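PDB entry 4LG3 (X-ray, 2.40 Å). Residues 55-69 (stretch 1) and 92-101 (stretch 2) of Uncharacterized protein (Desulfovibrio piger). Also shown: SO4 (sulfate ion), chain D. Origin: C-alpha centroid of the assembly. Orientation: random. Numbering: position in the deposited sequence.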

# COMPACT_ATOMS: atom_id res chain seq x y z
N GLN A 55 -7.92 1.08 10.81
CA GLN A 55 -6.51 1.14 11.18
C GLN A 55 -5.62 1.40 9.96
O GLN A 55 -4.67 2.16 10.06
N LEU A 56 -5.96 0.81 8.80
CA LEU A 56 -5.24 1.01 7.55
C LEU A 56 -5.37 2.47 7.10
O LEU A 56 -4.38 3.08 6.71
N ALA A 57 -6.59 3.03 7.19
CA ALA A 57 -6.88 4.43 6.87
C ALA A 57 -6.14 5.38 7.83
O ALA A 57 -5.47 6.30 7.37
N ALA A 58 -6.18 5.10 9.14
CA ALA A 58 -5.50 5.91 10.17
C ALA A 58 -4.00 5.95 9.94
O ALA A 58 -3.38 6.97 10.25
N THR A 59 -3.42 4.87 9.38
CA THR A 59 -1.98 4.76 9.09
C THR A 59 -1.58 5.74 7.97
O THR A 59 -0.61 6.49 8.14
N VAL A 60 -2.35 5.76 6.87
CA VAL A 60 -2.05 6.63 5.73
C VAL A 60 -2.37 8.09 6.08
O VAL A 60 -1.62 8.97 5.66
N ILE A 61 -3.43 8.33 6.89
CA ILE A 61 -3.77 9.67 7.37
C ILE A 61 -2.60 10.22 8.18
O ILE A 61 -2.14 11.31 7.87
N ALA A 62 -2.09 9.46 9.16
CA ALA A 62 -0.98 9.86 10.05
C ALA A 62 0.31 10.05 9.28
O ALA A 62 1.05 10.97 9.59
N ALA A 63 0.60 9.19 8.27
CA ALA A 63 1.79 9.32 7.45
C ALA A 63 1.70 10.61 6.61
O ALA A 63 2.67 11.36 6.58
N ALA A 64 0.52 10.89 6.01
CA ALA A 64 0.28 12.11 5.20
C ALA A 64 0.55 13.38 6.01
O ALA A 64 1.29 14.24 5.55
N ARG A 65 0.00 13.46 7.22
CA ARG A 65 0.17 14.56 8.17
C ARG A 65 1.62 14.74 8.58
O ARG A 65 2.10 15.87 8.59
N TYR A 66 2.33 13.63 8.82
CA TYR A 66 3.75 13.61 9.18
C TYR A 66 4.61 14.21 8.05
O TYR A 66 5.36 15.13 8.31
N TYR A 67 4.47 13.70 6.83
CA TYR A 67 5.26 14.14 5.70
C TYR A 67 4.98 15.57 5.29
O TYR A 67 5.91 16.25 4.86
N ALA A 68 3.73 16.03 5.43
CA ALA A 68 3.36 17.42 5.10
C ALA A 68 4.15 18.39 6.00
O ALA A 68 4.76 19.33 5.51
N GLN A 69 4.21 18.07 7.29
CA GLN A 69 4.92 18.81 8.32
C GLN A 69 6.46 18.72 8.12
O GLN A 69 7.13 19.74 8.09
N VAL A 92 -1.85 -2.74 -3.00
CA VAL A 92 -2.27 -1.55 -2.25
C VAL A 92 -3.26 -1.95 -1.18
O VAL A 92 -4.30 -2.54 -1.49
N LEU A 93 -2.96 -1.59 0.07
CA LEU A 93 -3.83 -1.78 1.22
C LEU A 93 -4.61 -0.48 1.56
O LEU A 93 -5.71 -0.55 2.08
N ALA A 94 -4.04 0.69 1.25
CA ALA A 94 -4.65 1.98 1.56
C ALA A 94 -3.94 3.10 0.84
O ALA A 94 -2.74 2.99 0.58
N THR A 95 -4.66 4.20 0.59
CA THR A 95 -4.16 5.43 -0.03
C THR A 95 -4.82 6.66 0.58
O THR A 95 -5.97 6.58 1.02
N ALA A 96 -4.12 7.81 0.50
CA ALA A 96 -4.61 9.11 0.94
C ALA A 96 -3.75 10.23 0.38
O ALA A 96 -2.52 10.14 0.40
N THR A 97 -4.41 11.28 -0.12
CA THR A 97 -3.76 12.49 -0.58
C THR A 97 -4.25 13.64 0.34
O THR A 97 -5.44 13.79 0.57
N TYR A 98 -3.31 14.40 0.86
CA TYR A 98 -3.49 15.49 1.80
C TYR A 98 -2.91 16.80 1.27
O TYR A 98 -1.73 16.85 0.91
N ALA A 99 -3.75 17.84 1.22
CA ALA A 99 -3.41 19.22 0.82
C ALA A 99 -3.81 20.14 2.00
O ALA A 99 -4.94 20.61 2.03
N PRO A 100 -2.90 20.33 3.00
CA PRO A 100 -3.27 21.10 4.21
C PRO A 100 -3.98 22.45 3.96
O PRO A 100 -4.84 22.82 4.75
N ASP A 101 -3.62 23.18 2.90
CA ASP A 101 -4.20 24.49 2.60
C ASP A 101 -5.60 24.41 1.90
O ASP A 101 -6.20 25.45 1.61

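Helix 55-69 lies across strand 92-98 with the two N-to-C directions 37° apart and the axes 7.5 Å from each other at closest approach. The close approach goes with a register in which each of the three nearest pairs includes an alanine: CA of Leu-56 is 6.1 Å from CA of Ala-94, CA of Val-60 is 6.0 Å from CA of Ala-96, and CA of Ala-64 is 6.1 Å from CA of Tyr-98, one helical turn matched to two strand residues. Past the strand, the CA atoms of Ala-68 and Pro-100 continue the row, 7.6 Å apart.

The CA-to-CB bonds of Leu-56, Val-60, Ala-64 and Ala-68 all point toward the strand, as the i, i+4 spacing predicts. On the other side, Ala-94, Ala-96 and Tyr-98 point toward the helix, whereas Thr-95 and Thr-97 point away, the alternation of an extended chain. Leu-93 departs from it: with phi/psi of -98/-29, it also points toward the helix.

Leu-56 (chi1 m, chi2 t) reaches Leu-93, likewise m and t, with CD2 of Leu-56 4.3 Å from CD1 of Leu-93. Its neighbour Ala-94 is the small bump here: its CB sits 3.7 Å from the backbone O of Leu-56, and 3.8 Å from CG1 of Val-60, so one methyl is shared by two successive turns. Val-60, with chi1 at -69° (m), lies over the gap between the two alanines: both its methyls are near Ala-94 CB (CG1 3.8 Å, CG2 4.0 Å), and Val-60 CG2 also lies 3.8 Å from Ala-96 CB and 3.9 Å from the backbone O of Thr-95. The branched side chain thus spans the step between the two alanines.

Farther along, the size relation reverses. Ala-64 CB approaches Tyr-98 CB to 3.7 Å, and the tyrosine, with chi1 at -178° (t), carries its ring across the flank of the helix, with Ala-64 O at the ring edge. CD2 of Tyr-98 comes within 3.9 Å of Ala-68 CB, which also lies 4.0 Å from CG of Pro-100; the Ala-68 methyl therefore sits over the notch where the tyrosine ring and the proline ring meet. Tyr-98 has the largest covered area of any residue here, 86 Å² out of a summed 491 Å² for the interface.

No hydrogen bond crosses directly between the stretches. Arg-65 starts sideways, but its extended chain (m, t, t) brings NH1 to 3.6 Å from Tyr-98 OH; its CZ is 5.5 Å from the ring centroid, at most a weak cation-pi attraction. A sulfate, probably from the crystallisation liquor, bridges the two: Tyr-98 OH donates to O2 at 2.7 Å, and Arg-65 NH1 makes weak hydrogen bonds to O1 (3.0 Å) and O3 (3.1 Å).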

# COMPACT_ATOMS: atom_id res chain seq x y z
CB GLN A 55 -6.10 -0.15 11.88
CG GLN A 55 -6.57 -0.19 13.33
CD GLN A 55 -6.39 -1.53 13.96
OE1 GLN A 55 -6.30 -2.56 13.29
NE2 GLN A 55 -6.35 -1.56 15.28
CB LEU A 56 -5.74 0.04 6.44
CG LEU A 56 -5.52 -1.48 6.68
CD1 LEU A 56 -6.20 -2.29 5.61
CD2 LEU A 56 -4.04 -1.84 6.76
CB ALA A 57 -8.38 4.69 6.94
CB ALA A 58 -5.80 5.36 11.55
CB THR A 59 -1.64 3.29 8.76
OG1 THR A 59 -2.03 2.49 9.85
CG2 THR A 59 -0.14 3.07 8.50
CB VAL A 60 -2.67 6.18 4.36
CG1 VAL A 60 -2.00 4.90 3.85
CG2 VAL A 60 -4.19 6.02 4.44
CB ILE A 61 -5.12 9.70 8.15
CG1 ILE A 61 -6.32 9.40 7.20
CG2 ILE A 61 -5.34 11.07 8.86
CD1 ILE A 61 -7.62 8.91 7.91
CB ALA A 62 -0.77 8.82 11.13
CB ALA A 63 1.94 8.10 6.56
CB ALA A 64 -1.14 12.12 4.64
CB ARG A 65 -0.69 14.33 9.40
CG ARG A 65 -2.17 14.39 9.11
CD ARG A 65 -2.89 14.58 10.42
NE ARG A 65 -4.31 14.26 10.34
CZ ARG A 65 -5.25 15.14 10.05
NH1 ARG A 65 -4.92 16.40 9.77
NH2 ARG A 65 -6.52 14.78 10.02
CB TYR A 66 4.25 12.18 9.55
CG TYR A 66 5.77 12.09 9.59
CD1 TYR A 66 6.51 12.77 10.56
CD2 TYR A 66 6.48 11.41 8.59
CE1 TYR A 66 7.91 12.78 10.54
CE2 TYR A 66 7.87 11.40 8.57
CZ TYR A 66 8.58 12.10 9.54
OH TYR A 66 9.95 12.08 9.50
CB TYR A 67 5.12 13.17 4.52
CG TYR A 67 5.97 11.93 4.71
CD1 TYR A 67 7.36 11.98 4.57
CD2 TYR A 67 5.40 10.73 5.10
CE1 TYR A 67 8.14 10.85 4.77
CE2 TYR A 67 6.18 9.60 5.35
CZ TYR A 67 7.55 9.66 5.15
OH TYR A 67 8.31 8.53 5.29
CB ALA A 68 1.85 17.60 5.26
CB GLN A 69 4.50 18.26 9.70
CG GLN A 69 5.33 18.69 10.93
CD GLN A 69 4.71 19.80 11.74
OE1 GLN A 69 3.50 19.82 12.01
NE2 GLN A 69 5.55 20.73 12.17
CB VAL A 92 -2.89 -0.49 -3.21
CG1 VAL A 92 -3.40 0.73 -2.46
CG2 VAL A 92 -1.88 -0.09 -4.27
CB LEU A 93 -3.02 -2.23 2.45
CG LEU A 93 -2.37 -3.61 2.42
CD1 LEU A 93 -1.81 -3.96 3.78
CD2 LEU A 93 -3.36 -4.71 1.92
CB ALA A 94 -4.60 2.24 3.08
CB THR A 95 -4.39 5.48 -1.58
OG1 THR A 95 -5.79 5.53 -1.87
CG2 THR A 95 -3.73 4.37 -2.34
CB ALA A 96 -4.65 9.19 2.48
CB THR A 97 -3.97 12.71 -2.08
OG1 THR A 97 -3.39 11.59 -2.81
CG2 THR A 97 -3.34 14.01 -2.56
CB TYR A 98 -2.79 15.11 3.11
CG TYR A 98 -2.90 16.12 4.24
CD1 TYR A 98 -4.09 16.81 4.49
CD2 TYR A 98 -1.84 16.30 5.14
CE1 TYR A 98 -4.21 17.68 5.57
CE2 TYR A 98 -1.95 17.17 6.22
CZ TYR A 98 -3.14 17.87 6.43
OH TYR A 98 -3.27 18.72 7.49
CB ALA A 99 -4.13 19.59 -0.46
CB PRO A 100 -1.93 21.34 4.93
CG PRO A 100 -1.04 20.28 4.45
CD PRO A 100 -1.54 19.77 3.13
CB ASP A 101 -3.22 25.36 1.76
CG ASP A 101 -2.99 24.95 0.30
OD1 ASP A 101 -3.58 23.94 -0.14
OD2 ASP A 101 -2.20 25.63 -0.38
S SO4 D . -7.01 18.86 8.64
O1 SO4 D . -6.70 18.85 10.07
O2 SO4 D . -5.85 19.37 7.91
O3 SO4 D . -7.37 17.49 8.21
O4 SO4 D . -8.15 19.75 8.39